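Local structure of intestinal fatty acid binding protein (Rattus norvegicus, 1ICM) at residues Trp6-Glu12 against Ala124-Lys130. The protein binds long-chain fatty acids such as myristate and oleate, and probably carries them within the cells of the intestinal lining. Residues are numbered along the deposited sequence.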
ATOM      1  N   TRP A   6      -1.350   1.592  12.598  1.00 10.89           N
ATOM      2  CA  TRP A   6      -1.179   2.875  11.912  1.00  9.23           C
ATOM      3  C   TRP A   6      -2.506   3.282  11.272  1.00  8.84           C
ATOM      4  O   TRP A   6      -3.187   2.443  10.688  1.00 14.67           O
ATOM      5  CB  TRP A   6      -0.144   2.654  10.798  1.00  7.85           C
ATOM      6  CG  TRP A   6       1.227   2.182  11.260  1.00 10.21           C
ATOM      7  CD1 TRP A   6       1.648   0.883  11.370  1.00 13.80           C
ATOM      8  CD2 TRP A   6       2.322   3.010  11.666  1.00  9.62           C
ATOM      9  NE1 TRP A   6       2.936   0.836  11.859  1.00 10.77           N
ATOM     10  CE2 TRP A   6       3.382   2.139  12.024  1.00  9.82           C
ATOM     11  CE3 TRP A   6       2.509   4.404  11.807  1.00 10.61           C
ATOM     12  CZ2 TRP A   6       4.618   2.652  12.466  1.00 10.86           C
ATOM     13  CZ3 TRP A   6       3.733   4.909  12.236  1.00 12.97           C
ATOM     14  CH2 TRP A   6       4.757   4.020  12.576  1.00  8.53           C
ATOM     15  N   LYS A   7      -2.855   4.565  11.341  1.00 11.96           N
ATOM     16  CA  LYS A   7      -4.112   5.073  10.802  1.00 12.16           C
ATOM     17  C   LYS A   7      -3.837   6.201   9.840  1.00 11.70           C
ATOM     18  O   LYS A   7      -3.109   7.165  10.119  1.00 11.60           O
ATOM     19  CB  LYS A   7      -5.036   5.580  11.903  1.00 17.12           C
ATOM     20  CG  LYS A   7      -6.390   6.132  11.437  1.00 35.21           C
ATOM     21  CD  LYS A   7      -7.510   5.103  11.245  1.00 46.41           C
ATOM     22  CE  LYS A   7      -8.934   5.668  11.197  1.00 53.12           C
ATOM     23  NZ  LYS A   7      -9.990   4.731  11.654  1.00 55.26           N
ATOM     24  N   VAL A   8      -4.456   6.109   8.670  1.00 11.22           N
ATOM     25  CA  VAL A   8      -4.172   7.168   7.711  1.00 11.09           C
ATOM     26  C   VAL A   8      -4.503   8.566   8.187  1.00 14.62           C
ATOM     27  O   VAL A   8      -5.534   8.740   8.818  1.00 15.19           O
ATOM     28  CB  VAL A   8      -4.800   6.832   6.353  1.00 12.77           C
ATOM     29  CG1 VAL A   8      -6.327   6.966   6.442  1.00 19.80           C
ATOM     30  CG2 VAL A   8      -4.215   7.730   5.254  1.00 15.02           C
ATOM     31  N   ASP A   9      -3.654   9.555   7.868  1.00 15.51           N
ATOM     32  CA  ASP A   9      -3.851  10.925   8.275  1.00 14.41           C
ATOM     33  C   ASP A   9      -4.052  11.878   7.096  1.00 20.62           C
ATOM     34  O   ASP A   9      -4.942  12.732   7.128  1.00 18.04           O
ATOM     35  CB  ASP A   9      -2.596  11.332   9.037  1.00 12.62           C
ATOM     36  CG  ASP A   9      -2.663  12.747   9.515  1.00 20.50           C
ATOM     37  OD1 ASP A   9      -3.654  13.020  10.305  1.00 24.51           O
ATOM     38  OD2 ASP A   9      -1.850  13.576   9.211  1.00 21.52           O
ATOM     39  N   ARG A  10      -3.216  11.780   6.048  1.00 15.14           N
ATOM     40  CA  ARG A  10      -3.373  12.655   4.899  1.00 13.10           C
ATOM     41  C   ARG A  10      -2.834  11.991   3.644  1.00 11.49           C
ATOM     42  O   ARG A  10      -2.077  11.014   3.746  1.00 11.87           O
ATOM     43  CB  ARG A  10      -2.761  14.023   5.082  1.00 14.00           C
ATOM     44  CG  ARG A  10      -1.298  13.869   5.458  1.00 16.01           C
ATOM     45  CD  ARG A  10      -0.679  15.156   6.022  1.00 20.78           C
ATOM     46  NE  ARG A  10       0.767  15.019   6.204  1.00 17.43           N
ATOM     47  CZ  ARG A  10       1.401  14.391   7.216  1.00 21.44           C
ATOM     48  NH1 ARG A  10       0.741  13.825   8.220  1.00 14.60           N
ATOM     49  NH2 ARG A  10       2.733  14.327   7.278  1.00 19.85           N
ATOM     50  N   ASN A  11      -3.240  12.521   2.496  1.00 12.13           N
ATOM     51  CA  ASN A  11      -2.790  11.968   1.219  1.00  8.60           C
ATOM     52  C   ASN A  11      -2.200  13.062   0.364  1.00 10.89           C
ATOM     53  O   ASN A  11      -2.481  14.254   0.580  1.00 14.14           O
ATOM     54  CB  ASN A  11      -3.993  11.472   0.414  1.00 12.51           C
ATOM     55  CG  ASN A  11      -4.885  10.534   1.204  1.00 19.12           C
ATOM     56  OD1 ASN A  11      -4.497   9.491   1.751  1.00 19.28           O
ATOM     57  ND2 ASN A  11      -6.149  10.916   1.246  1.00 27.57           N
ATOM     58  N   GLU A  12      -1.410  12.642  -0.619  1.00 10.37           N
ATOM     59  CA  GLU A  12      -0.844  13.598  -1.554  1.00 13.65           C
ATOM     60  C   GLU A  12      -1.052  13.059  -2.961  1.00  8.09           C
ATOM     61  O   GLU A  12      -0.683  11.914  -3.209  1.00  8.97           O
ATOM     62  CB  GLU A  12       0.643  13.888  -1.285  1.00 21.28           C
ATOM     63  CG  GLU A  12       0.805  14.789  -0.044  1.00 26.73           C
ATOM     64  CD  GLU A  12       2.221  15.243   0.242  1.00 31.09           C
ATOM     65  OE1 GLU A  12       3.000  15.152  -0.806  1.00 22.69           O
ATOM     66  OE2 GLU A  12       2.587  15.641   1.334  1.00 33.48           O
ATOM     67  N   ALA A 124       2.083   9.221  -5.795  1.00 12.45           N
ATOM     68  CA  ALA A 124       1.075   9.560  -4.790  1.00 11.76           C
ATOM     69  C   ALA A 124       1.643   9.129  -3.443  1.00 14.67           C
ATOM     70  O   ALA A 124       2.465   8.213  -3.378  1.00 13.04           O
ATOM     71  CB  ALA A 124      -0.206   8.757  -4.952  1.00 13.24           C
ATOM     72  N   LYS A 125       1.195   9.737  -2.345  1.00 12.40           N
ATOM     73  CA  LYS A 125       1.614   9.290  -1.022  1.00 11.84           C
ATOM     74  C   LYS A 125       0.381   9.236  -0.103  1.00 16.64           C
ATOM     75  O   LYS A 125      -0.603  10.021  -0.238  1.00 14.52           O
ATOM     76  CB  LYS A 125       2.494  10.301  -0.317  1.00 15.91           C
ATOM     77  CG  LYS A 125       3.650  10.804  -1.142  1.00 20.01           C
ATOM     78  CD  LYS A 125       4.799  11.083  -0.193  1.00 28.68           C
ATOM     79  CE  LYS A 125       5.647  12.263  -0.626  1.00 41.14           C
ATOM     80  NZ  LYS A 125       6.193  12.155  -1.985  1.00 48.53           N
ATOM     81  N   ARG A 126       0.483   8.310   0.849  1.00 10.40           N
ATOM     82  CA  ARG A 126      -0.478   8.141   1.937  1.00  9.67           C
ATOM     83  C   ARG A 126       0.362   8.194   3.212  1.00  8.76           C
ATOM     84  O   ARG A 126       1.279   7.395   3.341  1.00  9.32           O
ATOM     85  CB  ARG A 126      -1.279   6.854   1.873  1.00 12.39           C
ATOM     86  CG  ARG A 126      -2.071   6.844   0.560  1.00 13.63           C
ATOM     87  CD  ARG A 126      -3.371   6.047   0.649  1.00 15.30           C
ATOM     88  NE  ARG A 126      -4.416   6.840   1.300  1.00 14.36           N
ATOM     89  CZ  ARG A 126      -5.546   6.242   1.630  1.00 13.29           C
ATOM     90  NH1 ARG A 126      -5.667   4.932   1.329  1.00 12.26           N
ATOM     91  NH2 ARG A 126      -6.515   6.946   2.195  1.00 10.57           N
ATOM     92  N   ILE A 127       0.081   9.130   4.108  1.00  9.12           N
ATOM     93  CA  ILE A 127       0.854   9.216   5.359  1.00 11.61           C
ATOM     94  C   ILE A 127       0.022   8.781   6.576  1.00 13.22           C
ATOM     95  O   ILE A 127      -1.099   9.268   6.768  1.00 11.75           O
ATOM     96  CB  ILE A 127       1.366  10.649   5.427  1.00 11.59           C
ATOM     97  CG1 ILE A 127       2.263  10.913   4.203  1.00 16.22           C
ATOM     98  CG2 ILE A 127       2.069  10.902   6.770  1.00 11.39           C
ATOM     99  CD1 ILE A 127       2.518  12.385   3.901  1.00 17.82           C
ATOM    100  N   PHE A 128       0.529   7.883   7.433  1.00 14.85           N
ATOM    101  CA  PHE A 128      -0.197   7.371   8.585  1.00  9.59           C
ATOM    102  C   PHE A 128       0.393   7.815   9.910  1.00 16.30           C
ATOM    103  O   PHE A 128       1.610   8.048   9.955  1.00 18.79           O
ATOM    104  CB  PHE A 128      -0.027   5.839   8.601  1.00  9.53           C
ATOM    105  CG  PHE A 128      -0.530   5.170   7.330  1.00 13.61           C
ATOM    106  CD1 PHE A 128       0.131   5.299   6.099  1.00 15.26           C
ATOM    107  CD2 PHE A 128      -1.697   4.401   7.349  1.00 13.29           C
ATOM    108  CE1 PHE A 128      -0.355   4.684   4.934  1.00 14.67           C
ATOM    109  CE2 PHE A 128      -2.209   3.787   6.200  1.00 13.76           C
ATOM    110  CZ  PHE A 128      -1.530   3.930   4.984  1.00 12.49           C
ATOM    111  N   LYS A 129      -0.442   7.926  10.955  1.00 12.95           N
ATOM    112  CA  LYS A 129       0.042   8.295  12.273  1.00 10.83           C
ATOM    113  C   LYS A 129      -0.040   7.061  13.122  1.00 10.59           C
ATOM    114  O   LYS A 129      -0.913   6.238  12.919  1.00 11.54           O
ATOM    115  CB  LYS A 129      -0.757   9.399  12.928  1.00 13.91           C
ATOM    116  CG  LYS A 129      -0.218  10.771  12.560  1.00 18.25           C
ATOM    117  CD  LYS A 129      -1.116  11.844  13.148  1.00 26.60           C
ATOM    118  CE  LYS A 129      -0.955  13.178  12.434  1.00 31.86           C
ATOM    119  NZ  LYS A 129       0.454  13.618  12.388  1.00 31.75           N
ATOM    120  N   LYS A 130       0.893   6.899  14.052  1.00 14.97           N
ATOM    121  CA  LYS A 130       0.822   5.717  14.897  1.00 15.24           C
ATOM    122  C   LYS A 130      -0.260   5.949  15.949  1.00 20.92           C
ATOM    123  O   LYS A 130      -0.424   7.051  16.472  1.00 22.55           O
ATOM    124  CB  LYS A 130       2.164   5.502  15.587  1.00 20.76           C
ATOM    125  CG  LYS A 130       2.566   4.037  15.688  1.00 24.91           C
ATOM    126  CD  LYS A 130       3.936   3.977  16.351  1.00 30.41           C
ATOM    127  CE  LYS A 130       4.717   2.708  16.119  1.00 29.31           C
ATOM    128  NZ  LYS A 130       6.139   2.987  16.378  1.00 28.00           N
TER
HETATM  129  O   HOH W   1      -7.624   9.583   3.766  1.00 29.08           O
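A classic beta bulge interrupts the antiparallel pairing of Trp6-Glu12 with Ala124-Lys130: Asp9 and Arg10 both face Ile127, whose O accepts a strong bond from Asp9 N (2.8 Å) and a weak one from Arg10 N (3.4 Å). Asp9 supplies the extra residue, with psi at -46° where its neighbours stay extended, and the register shifts by one between Val8-Phe128 and Arg10-Ile127. In this fatty-acid binding protein barrel the pair joins the first strand to the last, Glu12 and Ala124 being 112 residues apart in sequence, with the segment axes at 132°. Pairing is regular beyond the bulge, with hydrogen bonds from Lys7 N to Lys129 O (3.0 Å), Lys129 N to Lys7 O (2.9 Å), Glu12 N to Lys125 O (2.8 Å), Lys125 N to Glu12 O (3.0 Å) and Ile127 N to Arg10 O (2.9 Å). At the bulge Asp9 OD2 forms a salt bridge with Arg10 NH1 (2.8 Å) and a long one with Lys129 NZ (3.9 Å); Glu112 on the adjoining strand 112-119 salt-bridges both cations, whose Arg10 NH1 and Lys129 NZ lie 4.2 Å apart, probably easing their repulsion. Phe128 packs against Trp6 (CB to CB 3.9 Å) and Val8 (CE2 to CB 4.0 Å), and Leu36 and Leu38 also touch it. Near the bound myristate, about 6 Å from its side chain, Arg126 donates a hydrogen bond from NE to Asn11 OD1 at 2.7 Å and salt-bridges Asp34. At the far end Lys130 CG sits 3.7 Å from the centroid of the Trp6 six-membered ring, 11° off its normal, a CH-pi contact over the face.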